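Local structure of aminotransferase (Helicobacter pylori, 2FNU) at the interface of chains A and B. The protein catalyses the second step of pseudaminic acid biosynthesis, a pyridoxal phosphate-dependent transamination that converts a UDP-linked 4-keto sugar into its 4-amino derivative. Residues are numbered along the deposited sequence; one frame, centred on the assembly and turned at random. Chains: chain A/B, aminotransferase.

The interface of chains A and B. Residues chain A 210, 222-226; chain B 89, 92, 324.
A:Ile225 pushes its delta-methyl between B:Asn89, B:Leu92 and B:Leu324, forming the apolar centre of this patch of the two-fold dimer interface. CD1 of A:Ile225 lies 3.5 Å from CD2 of B:Leu324 and 3.6 Å from CD1 of B:Leu92, so one methyl bridges helices 86-93 and 323-328 of chain B. The isoleucine reaches this cleft with chi1 at -128°, away from a staggered angle. It passes B:Asn89 in the opposite direction, CD1 of A:Ile225 resting 3.7 Å from the amide carbon CG of B:Asn89. The branches of B:Leu324 divide the work: CD2 turns to the isoleucine, while CD1 packs 3.6 Å from the backbone O of A:Lys223. Farther out, the backbone N of B:Leu324, in the first turn of its helix, donates to O of A:Val222 at the end of strand 220-222 (2.9 Å, in the carbonyl plane). This joins the helix start to the chain A segment that carries the isoleucine. At the opposite rim, chi1 of -81° sets CG of B:Asn89 beside its backbone N, and the amide faces A:His210. OD1 as modelled lies 3.1 Å from the backbone O of A:His210, a clash of two acceptors; a flipped amide would probably resolve it, so the assignment is doubtful. B:Ser83, B:Phe84 and B:Thr87, at or just before the start of helix 86-93, line the cofactor pocket, and A:Phe217 a nucleotide-sugar pocket; the contact thus probably helps to hold active-site elements of both chains. A water touches the same amide atom of B:Asn89, modelled as OD1, and the backbone O of A:Gly226, lying in the imidazole plane 2.8 Å from ND1 of A:His210, nearly straight at 171°.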
loop_
_atom_site.group_PDB
_atom_site.type_symbol
_atom_site.label_atom_id
_atom_site.label_comp_id
_atom_site.label_asym_id
_atom_site.label_seq_id
_atom_site.Cartn_x
_atom_site.Cartn_y
_atom_site.Cartn_z
ATOM N N HIS A 210 6.048 -5.565 7.988
ATOM C CA HIS A 210 7.467 -5.482 8.374
ATOM C C HIS A 210 8.101 -6.780 8.847
ATOM O O HIS A 210 9.272 -6.777 9.237
ATOM C CB HIS A 210 7.683 -4.399 9.424
ATOM C CG HIS A 210 7.145 -3.074 9.002
ATOM N ND1 HIS A 210 7.632 -2.406 7.898
ATOM C CD2 HIS A 210 6.137 -2.316 9.499
ATOM C CE1 HIS A 210 6.963 -1.275 7.755
ATOM N NE2 HIS A 210 6.046 -1.200 8.706
ATOM N N VAL A 222 12.081 -9.819 13.994
ATOM C CA VAL A 222 11.870 -9.894 12.564
ATOM C C VAL A 222 12.670 -11.104 12.063
ATOM O O VAL A 222 13.899 -11.063 12.001
ATOM C CB VAL A 222 12.341 -8.600 11.846
ATOM C CG1 VAL A 222 12.237 -8.741 10.316
ATOM C CG2 VAL A 222 11.536 -7.388 12.364
ATOM N N LYS A 223 11.953 -12.177 11.730
ATOM C CA LYS A 223 12.564 -13.401 11.204
ATOM C C LYS A 223 12.630 -13.404 9.684
ATOM O O LYS A 223 13.508 -14.047 9.078
ATOM C CB LYS A 223 11.772 -14.626 11.684
ATOM C CG LYS A 223 12.230 -15.962 11.112
ATOM C CD LYS A 223 11.353 -17.100 11.610
ATOM C CE LYS A 223 11.804 -18.447 11.031
ATOM N NZ LYS A 223 11.798 -18.452 9.542
ATOM N N SER A 224 11.684 -12.692 9.072
ATOM C CA SER A 224 11.541 -12.654 7.621
ATOM C C SER A 224 11.050 -11.266 7.237
ATOM O O SER A 224 10.525 -10.559 8.078
ATOM C CB SER A 224 10.530 -13.692 7.173
ATOM O OG SER A 224 9.402 -13.694 8.045
ATOM N N ILE A 225 11.225 -10.900 5.967
ATOM C CA ILE A 225 10.866 -9.580 5.464
ATOM C C ILE A 225 9.366 -9.334 5.546
ATOM O O ILE A 225 8.567 -10.260 5.524
ATOM C CB ILE A 225 11.320 -9.419 3.959
ATOM C CG1 ILE A 225 12.127 -8.154 3.809
ATOM C CG2 ILE A 225 10.159 -9.483 2.945
ATOM C CD1 ILE A 225 13.428 -8.279 4.443
ATOM N N GLY A 226 8.995 -8.059 5.635
ATOM C CA GLY A 226 7.631 -7.653 5.339
ATOM C C GLY A 226 7.661 -6.216 4.848
ATOM O O GLY A 226 8.738 -5.586 4.824
ATOM N N ASN B 89 14.818 -3.436 5.542
ATOM C CA ASN B 89 14.048 -4.511 4.895
ATOM C C ASN B 89 13.863 -4.211 3.415
ATOM O O ASN B 89 13.886 -5.118 2.579
ATOM C CB ASN B 89 12.642 -4.674 5.494
ATOM C CG ASN B 89 12.599 -5.489 6.797
ATOM O OD1 ASN B 89 11.527 -5.575 7.440
ATOM N ND2 ASN B 89 13.705 -6.082 7.188
ATOM N N LEU B 92 16.875 -5.196 1.373
ATOM C CA LEU B 92 16.894 -6.643 1.100
ATOM C C LEU B 92 15.941 -6.975 -0.040
ATOM O O LEU B 92 16.289 -7.749 -0.927
ATOM C CB LEU B 92 16.509 -7.451 2.345
ATOM C CG LEU B 92 17.484 -7.378 3.531
ATOM C CD1 LEU B 92 16.992 -8.264 4.666
ATOM C CD2 LEU B 92 18.918 -7.762 3.131
ATOM N N LEU B 324 16.436 -12.175 11.292
ATOM C CA LEU B 324 16.673 -12.197 9.863
ATOM C C LEU B 324 18.099 -11.770 9.545
ATOM O O LEU B 324 18.762 -12.393 8.723
ATOM C CB LEU B 324 15.678 -11.293 9.136
ATOM C CG LEU B 324 15.876 -11.100 7.626
ATOM C CD1 LEU B 324 15.743 -12.414 6.848
ATOM C CD2 LEU B 324 14.888 -10.072 7.129
HETATM O O HOH W 1 9.750 -3.495 6.415
#